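PDB 2YYS: proline iminopeptidase-related protein from Thermus thermophilus, which is of unknown function but belongs to the peptidase S33 family of alpha/beta hydrolases and may therefore act as a peptidase. Local coordinates for residues E14-D19 with S63-E68; F29-G34 with V56-R61; A80-T85 with L110-R115; L100-G105 with L124-V129. All blocks are in the same frame, centred on the assembly; numbering follows the deposited sequence.

Contact 1: residues E14-D19 with S63-E68; sequences ELYVED and SGRSLE
Strand 14-20 of the alpha/beta-hydrolase sheet is met here by the loop after strand 54-58, which makes a type II' turn from Ser-63 to Ser-66. Arg-65 crosses the Tyr-16 ring obliquely. Its CB sits over the ring near CG, its CD rests on the face in a CH-pi contact (4.0 Å from the Tyr-16 ring centroid), and its guanidinium lies over the CE2 side, Tyr-16 CE2 being 3.3 Å from Arg-65 CZ with the two planes 28° apart. Tyrosine suits the place because its flat face supports the long arginine while a very short hydrogen bond, 2.4 Å, is donated from Tyr-16 OH to Glu-18 OE2. Glu-18 OE2 lies well out of the guanidinium plane, so its salt bridge of 3.3 Å to Arg-65 NH1 is an attraction of charges without an N-H aimed at the oxygen; two waters in the guanidinium plane join the groups instead. Arg-65 NE pairs with Asp-59, and Glu-18 OE1 with Arg-43. A small serine lets the turn come close to the strand: Ser-66 OG is hydrogen-bonded to Asp-59 O. The straightest link between the segments runs from Tyr-16 N to Ser-66 OG, 2.9 Å long with 167° at the hydrogen.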
loop_
_atom_site.group_PDB
_atom_site.type_symbol
_atom_site.label_atom_id
_atom_site.label_comp_id
_atom_site.label_asym_id
_atom_site.label_seq_id
_atom_site.Cartn_x
_atom_site.Cartn_y
_atom_site.Cartn_z
ATOM N N GLU A 14 -17.310 -9.369 -0.164
ATOM C CA GLU A 14 -16.702 -10.381 0.702
ATOM C C GLU A 14 -15.213 -10.367 0.464
ATOM O O GLU A 14 -14.750 -10.530 -0.668
ATOM C CB GLU A 14 -17.258 -11.788 0.444
ATOM C CG GLU A 14 -18.717 -11.910 0.840
ATOM C CD GLU A 14 -19.183 -13.331 1.087
ATOM O OE1 GLU A 14 -18.463 -14.128 1.708
ATOM O OE2 GLU A 14 -20.318 -13.637 0.678
ATOM N N LEU A 15 -14.473 -10.169 1.547
ATOM C CA LEU A 15 -13.028 -10.016 1.502
ATOM C C LEU A 15 -12.306 -11.305 1.885
ATOM O O LEU A 15 -12.673 -11.976 2.840
ATOM C CB LEU A 15 -12.600 -8.893 2.442
ATOM C CG LEU A 15 -13.308 -7.543 2.295
ATOM C CD1 LEU A 15 -12.796 -6.567 3.328
ATOM C CD2 LEU A 15 -13.141 -6.960 0.917
ATOM N N TYR A 16 -11.278 -11.645 1.116
ATOM C CA TYR A 16 -10.321 -12.667 1.505
ATOM C C TYR A 16 -9.470 -12.118 2.658
ATOM O O TYR A 16 -8.807 -11.093 2.519
ATOM C CB TYR A 16 -9.442 -13.077 0.323
ATOM C CG TYR A 16 -8.392 -14.056 0.731
ATOM C CD1 TYR A 16 -8.660 -15.428 0.790
ATOM C CD2 TYR A 16 -7.123 -13.613 1.081
ATOM C CE1 TYR A 16 -7.670 -16.324 1.185
ATOM C CE2 TYR A 16 -6.156 -14.481 1.485
ATOM C CZ TYR A 16 -6.419 -15.842 1.540
ATOM O OH TYR A 16 -5.410 -16.687 1.969
ATOM N N VAL A 17 -9.500 -12.812 3.793
ATOM C CA VAL A 17 -8.856 -12.355 5.010
ATOM C C VAL A 17 -7.961 -13.447 5.567
ATOM O O VAL A 17 -8.353 -14.612 5.610
ATOM C CB VAL A 17 -9.923 -11.962 6.074
ATOM C CG1 VAL A 17 -9.282 -11.604 7.392
ATOM C CG2 VAL A 17 -10.765 -10.789 5.572
ATOM N N GLU A 18 -6.753 -13.062 5.968
ATOM C CA GLU A 18 -5.848 -13.909 6.742
ATOM C C GLU A 18 -5.576 -13.193 8.059
ATOM O O GLU A 18 -4.860 -12.190 8.113
ATOM C CB GLU A 18 -4.543 -14.169 5.994
ATOM C CG GLU A 18 -4.741 -14.697 4.577
ATOM C CD GLU A 18 -3.439 -14.843 3.795
ATOM O OE1 GLU A 18 -2.447 -14.192 4.164
ATOM O OE2 GLU A 18 -3.419 -15.601 2.791
ATOM N N ASP A 19 -6.198 -13.716 9.103
ATOM C CA ASP A 19 -6.158 -13.187 10.443
ATOM C C ASP A 19 -5.142 -14.018 11.213
ATOM O O ASP A 19 -5.405 -15.162 11.586
ATOM C CB ASP A 19 -7.573 -13.301 11.016
ATOM C CG ASP A 19 -7.696 -12.790 12.425
ATOM O OD1 ASP A 19 -6.712 -12.298 13.020
ATOM O OD2 ASP A 19 -8.786 -12.864 13.024
ATOM N N SER A 63 -10.785 -7.526 -5.381
ATOM C CA SER A 63 -9.394 -7.608 -5.799
ATOM C C SER A 63 -8.744 -8.912 -5.368
ATOM O O SER A 63 -9.044 -9.443 -4.293
ATOM C CB SER A 63 -8.592 -6.434 -5.220
ATOM O OG SER A 63 -9.297 -5.210 -5.355
ATOM N N GLY A 64 -7.820 -9.399 -6.195
ATOM C CA GLY A 64 -7.027 -10.564 -5.854
ATOM C C GLY A 64 -7.929 -11.741 -5.543
ATOM O O GLY A 64 -8.756 -12.112 -6.367
ATOM N N ARG A 65 -7.795 -12.276 -4.334
ATOM C CA ARG A 65 -8.487 -13.489 -3.918
ATOM C C ARG A 65 -9.876 -13.229 -3.372
ATOM O O ARG A 65 -10.596 -14.172 -3.058
ATOM C CB ARG A 65 -7.660 -14.228 -2.873
ATOM C CG ARG A 65 -6.313 -14.663 -3.389
ATOM C CD ARG A 65 -5.314 -14.994 -2.298
ATOM N NE ARG A 65 -4.833 -13.788 -1.643
ATOM C CZ ARG A 65 -3.852 -13.741 -0.762
ATOM N NH1 ARG A 65 -3.212 -14.845 -0.401
ATOM N NH2 ARG A 65 -3.519 -12.579 -0.212
ATOM N N SER A 66 -10.251 -11.959 -3.251
ATOM C CA SER A 66 -11.584 -11.585 -2.805
ATOM C C SER A 66 -12.640 -11.811 -3.872
ATOM O O SER A 66 -12.354 -11.854 -5.067
ATOM C CB SER A 66 -11.628 -10.118 -2.356
ATOM O OG SER A 66 -10.814 -9.937 -1.212
ATOM N N LEU A 67 -13.874 -11.912 -3.407
ATOM C CA LEU A 67 -14.991 -12.292 -4.242
ATOM C C LEU A 67 -15.305 -11.213 -5.291
ATOM O O LEU A 67 -15.377 -10.003 -5.000
ATOM C CB LEU A 67 -16.207 -12.608 -3.359
ATOM C CG LEU A 67 -17.449 -13.231 -4.015
ATOM C CD1 LEU A 67 -17.112 -14.518 -4.758
ATOM C CD2 LEU A 67 -18.522 -13.514 -2.963
ATOM N N GLU A 68 -15.480 -11.683 -6.519
ATOM C CA GLU A 68 -15.709 -10.831 -7.672
ATOM C C GLU A 68 -16.959 -9.991 -7.427
ATOM O O GLU A 68 -17.980 -10.502 -6.980
ATOM C CB GLU A 68 -15.863 -11.702 -8.926
ATOM C CG GLU A 68 -15.714 -10.954 -10.249
ATOM C CD GLU A 68 -15.618 -11.883 -11.468
ATOM O OE1 GLU A 68 -15.090 -13.020 -11.361
ATOM O OE2 GLU A 68 -16.071 -11.469 -12.554
HETATM O O HOH W 1 -14.994 -8.778 -2.684
HETATM O O HOH W 2 -18.012 -9.683 -2.970
HETATM O O HOH W 3 -1.748 -12.518 2.108
HETATM O O HOH W 4 -1.002 -15.895 1.758
#

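Contact 2: residues F29-G34 with V56-R61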
loop_
_atom_site.group_PDB
_atom_site.type_symbol
_atom_site.label_atom_id
_atom_site.label_comp_id
_atom_site.label_asym_id
_atom_site.label_seq_id
_atom_site.Cartn_x
_atom_site.Cartn_y
_atom_site.Cartn_z
ATOM N N PHE A 29 -3.739 -3.814 10.627
ATOM C CA PHE A 29 -4.390 -4.106 9.368
ATOM C C PHE A 29 -3.462 -3.731 8.221
ATOM O O PHE A 29 -2.816 -2.678 8.251
ATOM C CB PHE A 29 -5.718 -3.353 9.283
ATOM C CG PHE A 29 -6.808 -4.000 10.084
ATOM C CD1 PHE A 29 -7.864 -4.624 9.467
ATOM C CD2 PHE A 29 -6.733 -4.037 11.462
ATOM C CE1 PHE A 29 -8.856 -5.244 10.211
ATOM C CE2 PHE A 29 -7.722 -4.659 12.208
ATOM C CZ PHE A 29 -8.772 -5.268 11.583
ATOM N N VAL A 30 -3.394 -4.597 7.212
ATOM C CA VAL A 30 -2.470 -4.412 6.098
ATOM C C VAL A 30 -3.246 -3.950 4.885
ATOM O O VAL A 30 -4.233 -4.571 4.494
ATOM C CB VAL A 30 -1.695 -5.696 5.800
ATOM C CG1 VAL A 30 -0.713 -5.515 4.627
ATOM C CG2 VAL A 30 -0.937 -6.112 7.030
ATOM N N LEU A 31 -2.809 -2.829 4.318
ATOM C CA LEU A 31 -3.441 -2.241 3.147
ATOM C C LEU A 31 -2.499 -2.338 1.938
ATOM O O LEU A 31 -1.534 -1.572 1.822
ATOM C CB LEU A 31 -3.834 -0.791 3.449
ATOM C CG LEU A 31 -5.018 -0.646 4.417
ATOM C CD1 LEU A 31 -5.128 0.775 4.962
ATOM C CD2 LEU A 31 -6.318 -1.048 3.729
ATOM N N HIS A 32 -2.762 -3.292 1.047
ATOM C CA HIS A 32 -1.953 -3.448 -0.164
ATOM C C HIS A 32 -2.229 -2.317 -1.169
ATOM O O HIS A 32 -3.171 -1.525 -1.018
ATOM C CB HIS A 32 -2.208 -4.804 -0.834
ATOM C CG HIS A 32 -3.561 -4.901 -1.455
ATOM N ND1 HIS A 32 -4.589 -5.624 -0.890
ATOM C CD2 HIS A 32 -4.073 -4.323 -2.562
ATOM C CE1 HIS A 32 -5.668 -5.496 -1.637
ATOM N NE2 HIS A 32 -5.383 -4.711 -2.659
ATOM N N GLY A 33 -1.431 -2.299 -2.226
ATOM C CA GLY A 33 -1.489 -1.263 -3.233
ATOM C C GLY A 33 -2.196 -1.723 -4.487
ATOM O O GLY A 33 -2.901 -2.713 -4.478
ATOM N N GLY A 34 -2.001 -0.992 -5.569
ATOM C CA GLY A 34 -2.693 -1.251 -6.813
ATOM C C GLY A 34 -3.191 0.075 -7.357
ATOM O O GLY A 34 -2.379 0.880 -7.767
ATOM N N VAL A 56 -3.948 -8.630 10.291
ATOM C CA VAL A 56 -5.047 -8.928 9.399
ATOM C C VAL A 56 -4.608 -8.541 7.988
ATOM O O VAL A 56 -4.633 -7.351 7.607
ATOM C CB VAL A 56 -6.315 -8.165 9.836
ATOM C CG1 VAL A 56 -7.488 -8.516 8.946
ATOM C CG2 VAL A 56 -6.634 -8.484 11.269
ATOM N N TYR A 57 -4.129 -9.531 7.246
ATOM C CA TYR A 57 -3.853 -9.355 5.829
ATOM C C TYR A 57 -5.164 -9.574 5.108
ATOM O O TYR A 57 -5.888 -10.510 5.410
ATOM C CB TYR A 57 -2.795 -10.345 5.314
ATOM C CG TYR A 57 -1.505 -10.384 6.108
ATOM C CD1 TYR A 57 -0.446 -9.548 5.797
ATOM C CD2 TYR A 57 -1.340 -11.281 7.156
ATOM C CE1 TYR A 57 0.745 -9.596 6.525
ATOM C CE2 TYR A 57 -0.167 -11.336 7.882
ATOM C CZ TYR A 57 0.876 -10.491 7.563
ATOM O OH TYR A 57 2.045 -10.547 8.306
ATOM N N PHE A 58 -5.504 -8.684 4.196
ATOM C CA PHE A 58 -6.682 -8.894 3.381
ATOM C C PHE A 58 -6.528 -8.338 1.989
ATOM O O PHE A 58 -5.722 -7.428 1.745
ATOM C CB PHE A 58 -7.949 -8.366 4.077
ATOM C CG PHE A 58 -8.047 -6.868 4.162
ATOM C CD1 PHE A 58 -8.885 -6.172 3.311
ATOM C CD2 PHE A 58 -7.374 -6.164 5.152
ATOM C CE1 PHE A 58 -9.007 -4.801 3.400
ATOM C CE2 PHE A 58 -7.491 -4.778 5.251
ATOM C CZ PHE A 58 -8.305 -4.095 4.381
ATOM N N ASP A 59 -7.280 -8.931 1.070
ATOM C CA ASP A 59 -7.383 -8.420 -0.267
ATOM C C ASP A 59 -8.628 -7.546 -0.313
ATOM O O ASP A 59 -9.695 -7.936 0.159
ATOM C CB ASP A 59 -7.501 -9.548 -1.288
ATOM C CG ASP A 59 -6.238 -10.355 -1.429
ATOM O OD1 ASP A 59 -5.249 -10.095 -0.702
ATOM O OD2 ASP A 59 -6.154 -11.290 -2.257
ATOM N N GLN A 60 -8.484 -6.381 -0.919
ATOM C CA GLN A 60 -9.522 -5.378 -0.967
ATOM C C GLN A 60 -10.665 -5.839 -1.867
ATOM O O GLN A 60 -10.567 -6.854 -2.581
ATOM C CB GLN A 60 -8.939 -4.029 -1.407
ATOM C CG GLN A 60 -8.101 -3.356 -0.301
ATOM C CD GLN A 60 -6.940 -2.517 -0.829
ATOM O OE1 GLN A 60 -7.051 -1.902 -1.887
ATOM N NE2 GLN A 60 -5.826 -2.496 -0.093
ATOM N N ARG A 61 -11.761 -5.105 -1.780
ATOM C CA ARG A 61 -13.006 -5.496 -2.405
ATOM C C ARG A 61 -12.778 -5.757 -3.887
ATOM O O ARG A 61 -12.113 -4.979 -4.571
ATOM C CB ARG A 61 -14.082 -4.433 -2.183
ATOM C CG ARG A 61 -13.750 -3.055 -2.753
ATOM C CD ARG A 61 -14.949 -2.152 -2.886
ATOM N NE ARG A 61 -15.726 -2.120 -1.654
ATOM C CZ ARG A 61 -16.984 -1.693 -1.545
ATOM N NH1 ARG A 61 -17.588 -1.707 -0.361
ATOM N NH2 ARG A 61 -17.639 -1.233 -2.605
HETATM O O HOH W 5 -5.362 -4.626 1.915
HETATM O O HOH W 6 -5.043 -0.423 -3.088
#
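The His-32 imidazole and the Gln-60 amide meet tip to tip and lie stacked, only 5° from parallel, with Gln-60 NE2 over the ring centre and Gln-60 CD 3.3 Å from His-32 NE2. Gln-60 NE2 also donates to His-32 O at 3.0 Å, so one residue's amide both covers the ring and ties down its backbone. At the ring's edge His-32 ND1 makes a weak bond to Phe-58 O, 3.4 Å long. The ring reaches there because CG sits in the crowded position between N and the carbonyl carbon (chi1 70°). Where the strands diverge, water 5 donates to Val-30 O and Phe-58 O and accepts from His-32 N and Gln-60 NE2. Behind this lies the parallel pairing of strands 27-31 and 54-58, joined by Val-30 N to Val-56 O at 3.0 Å; beta-branched Val-56 lays its CB over the Phe-29 ring, and Leu-31 CD2 touches Phe-58 CZ at 3.7 Å. Gly-34, at phi 135°, has backbone angles that call for glycine. In S33 relatives such a His-Gly-Gly run helps form the oxyanion hole, and the stack, the hydrogen bond from the Gln-60 amide and the shared water would hold its backbone fixed here.

Contact 3: residues A80-T85 with L110-R115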
loop_
_atom_site.group_PDB
_atom_site.type_symbol
_atom_site.label_atom_id
_atom_site.label_comp_id
_atom_site.label_asym_id
_atom_site.label_seq_id
_atom_site.Cartn_x
_atom_site.Cartn_y
_atom_site.Cartn_z
ATOM N N ALA A 80 -14.961 3.750 -0.134
ATOM C CA ALA A 80 -15.390 2.365 0.054
ATOM C C ALA A 80 -14.265 1.509 0.639
ATOM O O ALA A 80 -14.512 0.689 1.518
ATOM C CB ALA A 80 -15.873 1.774 -1.259
ATOM N N LEU A 81 -13.035 1.713 0.168
ATOM C CA LEU A 81 -11.881 0.979 0.693
ATOM C C LEU A 81 -11.613 1.324 2.157
ATOM O O LEU A 81 -11.239 0.471 2.950
ATOM C CB LEU A 81 -10.628 1.263 -0.149
ATOM C CG LEU A 81 -10.644 0.838 -1.625
ATOM C CD1 LEU A 81 -9.255 0.963 -2.268
ATOM C CD2 LEU A 81 -11.159 -0.570 -1.815
ATOM N N VAL A 82 -11.810 2.588 2.500
ATOM C CA VAL A 82 -11.630 3.060 3.854
ATOM C C VAL A 82 -12.677 2.446 4.769
ATOM O O VAL A 82 -12.357 1.891 5.819
ATOM C CB VAL A 82 -11.707 4.596 3.882
ATOM C CG1 VAL A 82 -11.867 5.137 5.296
ATOM C CG2 VAL A 82 -10.461 5.179 3.223
ATOM N N GLU A 83 -13.925 2.509 4.336
ATOM C CA GLU A 83 -15.049 2.044 5.144
ATOM C C GLU A 83 -15.004 0.524 5.326
ATOM O O GLU A 83 -15.285 0.012 6.413
ATOM C CB GLU A 83 -16.361 2.521 4.504
ATOM C CG GLU A 83 -16.585 4.024 4.734
ATOM C CD GLU A 83 -17.371 4.732 3.633
ATOM O OE1 GLU A 83 -17.216 5.974 3.491
ATOM O OE2 GLU A 83 -18.136 4.063 2.901
ATOM N N ASP A 84 -14.594 -0.183 4.268
ATOM C CA ASP A 84 -14.377 -1.620 4.331
ATOM C C ASP A 84 -13.401 -1.981 5.434
ATOM O O ASP A 84 -13.569 -2.977 6.105
ATOM C CB ASP A 84 -13.779 -2.131 3.020
ATOM C CG ASP A 84 -14.807 -2.337 1.938
ATOM O OD1 ASP A 84 -16.026 -2.179 2.194
ATOM O OD2 ASP A 84 -14.457 -2.679 0.793
ATOM N N THR A 85 -12.363 -1.175 5.603
ATOM C CA THR A 85 -11.343 -1.489 6.587
ATOM C C THR A 85 -11.977 -1.489 7.981
ATOM O O THR A 85 -11.751 -2.399 8.772
ATOM C CB THR A 85 -10.178 -0.494 6.496
ATOM O OG1 THR A 85 -9.650 -0.493 5.161
ATOM C CG2 THR A 85 -9.017 -0.940 7.369
ATOM N N LEU A 110 -4.193 6.754 5.216
ATOM C CA LEU A 110 -4.301 8.143 5.650
ATOM C C LEU A 110 -5.755 8.577 5.799
ATOM O O LEU A 110 -6.089 9.280 6.739
ATOM C CB LEU A 110 -3.557 9.068 4.688
ATOM C CG LEU A 110 -2.048 8.835 4.758
ATOM C CD1 LEU A 110 -1.362 9.301 3.495
ATOM C CD2 LEU A 110 -1.464 9.523 5.978
ATOM N N GLU A 111 -6.622 8.134 4.895
ATOM C CA GLU A 111 -8.049 8.398 5.028
ATOM C C GLU A 111 -8.675 7.653 6.208
ATOM O O GLU A 111 -9.553 8.197 6.875
ATOM C CB GLU A 111 -8.792 8.071 3.737
ATOM C CG GLU A 111 -8.680 9.179 2.714
ATOM C CD GLU A 111 -9.392 10.435 3.177
ATOM O OE1 GLU A 111 -10.647 10.424 3.211
ATOM O OE2 GLU A 111 -8.692 11.408 3.548
ATOM N N VAL A 112 -8.224 6.428 6.475
ATOM C CA VAL A 112 -8.673 5.703 7.669
ATOM C C VAL A 112 -8.263 6.478 8.929
ATOM O O VAL A 112 -9.076 6.690 9.815
ATOM C CB VAL A 112 -8.123 4.265 7.718
ATOM C CG1 VAL A 112 -8.292 3.660 9.105
ATOM C CG2 VAL A 112 -8.811 3.387 6.689
ATOM N N LEU A 113 -7.008 6.898 9.009
ATOM C CA LEU A 113 -6.550 7.704 10.148
ATOM C C LEU A 113 -7.352 8.994 10.313
ATOM O O LEU A 113 -7.746 9.349 11.415
ATOM C CB LEU A 113 -5.074 8.052 10.010
ATOM C CG LEU A 113 -4.076 6.937 10.298
ATOM C CD1 LEU A 113 -2.723 7.319 9.715
ATOM C CD2 LEU A 113 -3.963 6.676 11.773
ATOM N N ARG A 114 -7.605 9.688 9.215
ATOM C CA ARG A 114 -8.264 10.982 9.283
ATOM C C ARG A 114 -9.687 10.841 9.816
ATOM O O ARG A 114 -10.125 11.631 10.653
ATOM C CB ARG A 114 -8.280 11.636 7.908
ATOM C CG ARG A 114 -8.758 13.085 7.920
ATOM C CD ARG A 114 -8.833 13.720 6.548
ATOM N NE ARG A 114 -9.786 13.048 5.664
ATOM C CZ ARG A 114 -11.118 13.176 5.701
ATOM N NH1 ARG A 114 -11.718 13.961 6.588
ATOM N NH2 ARG A 114 -11.862 12.514 4.833
ATOM N N ARG A 115 -10.391 9.814 9.351
ATOM C CA ARG A 115 -11.800 9.641 9.679
ATOM C C ARG A 115 -12.035 8.841 10.952
ATOM O O ARG A 115 -13.107 8.921 11.529
ATOM C CB ARG A 115 -12.540 8.972 8.514
ATOM C CG ARG A 115 -12.516 9.811 7.258
ATOM C CD ARG A 115 -13.114 9.158 6.047
ATOM N NE ARG A 115 -14.455 8.676 6.325
ATOM C CZ ARG A 115 -15.148 7.869 5.539
ATOM N NH1 ARG A 115 -14.641 7.427 4.394
ATOM N NH2 ARG A 115 -16.368 7.501 5.903
#
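Helices 78-91 and 105-115 pack across each other with local axes 9.3 Å apart at a crossing angle of -64°. Val-82 carries most of the apolar contact. Its CG1 stands anti to the backbone N and slides past Val-112 CG2, coming from the opposite direction, at 3.8 Å, while its CG2, anti to the carbonyl carbon, presses on Glu-111 CB at a tight 3.4 Å. Valine suits both helices here: two short branches fill the narrow gap where the backbones come near, Val-82 CA and Val-112 CA being 5.5 Å apart. Val-112 CG2 also meets Thr-85 CB, whose hydroxyl turns back to bond Leu-81 O within its own helix, so that threonine can bury its polar atom and offer carbon to the neighbour.

Toward the partly exposed side, at Glu-83 and Arg-115, the contact becomes ionic. Arg-115 leaves its helix extended and then bends at chi3 (53°), which carries the guanidinium past Val-82 CG1 to Glu-83. It grips end-on: NH1 and NH2 both donate to Glu-83 OE1, on its anti lone pair, at 3.1 Å for Arg-115 NH1 and 3.0 Å for Arg-115 NH2. The oxygen lies in the guanidinium plane, but the carboxylate is turned 84° against it. Glu-111 instead bends at chi2 back along its own helix, where Arg-114 holds it side-on and Tyr-210 adds a hydrogen bond. Both helices lie against one face of the sheet, Thr-85 on Leu-31 and Val-112 on Leu-99, and flank strand 97-102 in sequence, as helices B and C do in the alpha/beta-hydrolase fold.

Contact 4: residues L100-G105 with L124-V129; sequences LAHGFG and LLAPWV
Trp-128 lays its indole against the turn that follows strand 97-102. From CB, 3.7 Å from Gly-103 C and close to Phe-104 N, CG is set anti to its own carbonyl carbon, and this puts the five-membered ring over Gly-103 CA, whose C-H points into the face 3.9 Å from the Trp-128 ring centroid. CD1 meets the same CA at 3.8 Å. Over the same face, toward the six-membered ring, Phe-104 N lies above CD2, and CE3 touches Phe-104 CB at 4.3 Å. NE1 bonds Thr-231 OG1, and farther out CZ3 packs on Gly-34 O. The turn from His-102 to Gly-105 is type II', with Gly-103 at phi 60° and psi -128°: strand, tight turn and helix 105-115 make the nucleophile elbow of alpha/beta hydrolases, with glycine at the position that, by the motif, would hold the nucleophile in other family members. Glycine tolerates the positive phi. The parallel pairing runs up to the elbow through Leu-125 N to Ala-101 O (2.8 Å) and Gly-103 N to Leu-125 O (3.1 Å). His-102 CD2 lies by Ala-126 CB, and its NE2 bonds His-255 O. Trp-128 N donates to Gly-103 O at 3.0 Å, from well above the carbonyl plane.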
loop_
_atom_site.group_PDB
_atom_site.type_symbol
_atom_site.label_atom_id
_atom_site.label_comp_id
_atom_site.label_asym_id
_atom_site.label_seq_id
_atom_site.Cartn_x
_atom_site.Cartn_y
_atom_site.Cartn_z
ATOM N N LEU A 100 -0.460 -0.933 8.398
ATOM C CA LEU A 100 0.690 -1.066 7.515
ATOM C C LEU A 100 0.171 -0.922 6.100
ATOM O O LEU A 100 -0.725 -1.665 5.705
ATOM C CB LEU A 100 1.344 -2.435 7.666
ATOM C CG LEU A 100 1.689 -2.927 9.062
ATOM C CD1 LEU A 100 2.269 -4.337 8.972
ATOM C CD2 LEU A 100 2.668 -2.005 9.759
ATOM N N ALA A 101 0.728 0.020 5.337
ATOM C CA ALA A 101 0.300 0.285 3.968
ATOM C C ALA A 101 1.461 0.221 2.986
ATOM O O ALA A 101 2.607 0.490 3.347
ATOM C CB ALA A 101 -0.350 1.652 3.879
ATOM N N HIS A 102 1.153 -0.101 1.733
ATOM C CA HIS A 102 2.134 -0.123 0.665
ATOM C C HIS A 102 1.549 0.513 -0.599
ATOM O O HIS A 102 0.428 0.213 -0.997
ATOM C CB HIS A 102 2.573 -1.558 0.388
ATOM C CG HIS A 102 3.644 -1.669 -0.650
ATOM N ND1 HIS A 102 3.466 -2.372 -1.819
ATOM C CD2 HIS A 102 4.902 -1.169 -0.697
ATOM C CE1 HIS A 102 4.571 -2.304 -2.542
ATOM N NE2 HIS A 102 5.461 -1.587 -1.879
ATOM N N GLY A 103 2.312 1.403 -1.226
ATOM C CA GLY A 103 1.885 2.048 -2.456
ATOM C C GLY A 103 0.606 2.840 -2.267
ATOM O O GLY A 103 0.514 3.644 -1.338
ATOM N N PHE A 104 -0.375 2.582 -3.137
ATOM C CA PHE A 104 -1.691 3.207 -3.073
ATOM C C PHE A 104 -2.398 2.953 -1.748
ATOM O O PHE A 104 -3.228 3.745 -1.334
ATOM C CB PHE A 104 -2.582 2.716 -4.219
ATOM C CG PHE A 104 -3.939 3.366 -4.250
ATOM C CD1 PHE A 104 -4.060 4.744 -4.345
ATOM C CD2 PHE A 104 -5.083 2.607 -4.148
ATOM C CE1 PHE A 104 -5.318 5.342 -4.356
ATOM C CE2 PHE A 104 -6.331 3.189 -4.163
ATOM C CZ PHE A 104 -6.453 4.549 -4.268
ATOM N N GLY A 105 -2.077 1.839 -1.098
ATOM C CA GLY A 105 -2.548 1.576 0.245
ATOM C C GLY A 105 -2.402 2.769 1.175
ATOM O O GLY A 105 -3.201 2.930 2.095
ATOM N N LEU A 124 3.769 3.655 6.525
ATOM C CA LEU A 124 3.572 3.786 5.091
ATOM C C LEU A 124 4.834 3.344 4.350
ATOM O O LEU A 124 5.885 3.991 4.426
ATOM C CB LEU A 124 3.243 5.235 4.741
ATOM C CG LEU A 124 2.207 5.954 5.618
ATOM C CD1 LEU A 124 1.994 7.409 5.146
ATOM C CD2 LEU A 124 0.894 5.212 5.616
ATOM N N LEU A 125 4.724 2.226 3.646
ATOM C CA LEU A 125 5.805 1.725 2.819
ATOM C C LEU A 125 5.599 2.200 1.400
ATOM O O LEU A 125 4.558 1.932 0.798
ATOM C CB LEU A 125 5.835 0.200 2.850
ATOM C CG LEU A 125 5.770 -0.457 4.228
ATOM C CD1 LEU A 125 5.644 -1.963 4.077
ATOM C CD2 LEU A 125 6.978 -0.115 5.060
ATOM N N ALA A 126 6.597 2.876 0.847
ATOM C CA ALA A 126 6.546 3.286 -0.549
ATOM C C ALA A 126 5.211 3.950 -0.892
ATOM O O ALA A 126 4.517 3.544 -1.819
ATOM C CB ALA A 126 6.766 2.082 -1.427
ATOM N N PRO A 127 4.851 4.989 -0.160
ATOM C CA PRO A 127 3.530 5.597 -0.337
ATOM C C PRO A 127 3.358 6.212 -1.724
ATOM O O PRO A 127 4.306 6.804 -2.267
ATOM C CB PRO A 127 3.504 6.679 0.739
ATOM C CG PRO A 127 4.976 7.041 0.908
ATOM C CD PRO A 127 5.669 5.711 0.829
ATOM N N TRP A 128 2.167 6.020 -2.288
ATOM C CA TRP A 128 1.705 6.728 -3.482
ATOM C C TRP A 128 0.589 7.672 -3.038
ATOM O O TRP A 128 -0.432 7.223 -2.509
ATOM C CB TRP A 128 1.115 5.776 -4.539
ATOM C CG TRP A 128 2.063 4.799 -5.176
ATOM C CD1 TRP A 128 3.376 4.598 -4.866
ATOM C CD2 TRP A 128 1.762 3.887 -6.243
ATOM N NE1 TRP A 128 3.902 3.613 -5.662
ATOM C CE2 TRP A 128 2.935 3.158 -6.515
ATOM C CE3 TRP A 128 0.614 3.606 -6.991
ATOM C CZ2 TRP A 128 2.996 2.178 -7.500
ATOM C CZ3 TRP A 128 0.673 2.632 -7.970
ATOM C CH2 TRP A 128 1.858 1.930 -8.217
ATOM N N VAL A 129 0.779 8.968 -3.253
ATOM C CA VAL A 129 -0.263 9.936 -2.950
ATOM C C VAL A 129 -0.575 10.902 -4.090
ATOM O O VAL A 129 -1.653 11.472 -4.125
ATOM C CB VAL A 129 0.084 10.763 -1.701
ATOM C CG1 VAL A 129 0.273 9.862 -0.482
ATOM C CG2 VAL A 129 1.316 11.603 -1.929
#

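How the contacts relate
Contacts 1, 2 and 4 follow one another across a single sheet, whose strands run 14-20, 54-58, 27-31, 97-102, 119-125, while contact 3 joins two helices against one face of it. Centres of contacts 1 and 2 are 9 Å apart, those of 2 and 4 11 Å; contact 3 is centred 12 Å from contact 2 and 13 Å from contact 4. Along the chain contact 2 falls between the segments of contact 1; contacts 3 and 4 come later and interlock. Glu-18 N probably bonds Tyr-57 O between contacts 1 and 2, and Arg-61 ties contact 2 to Asp-84 of contact 3. Probable backbone bonds of Phe-29 and Leu-31 with Leu-100 join contacts 2 and 4, whose loop ends meet where alpha/beta hydrolases place the active site.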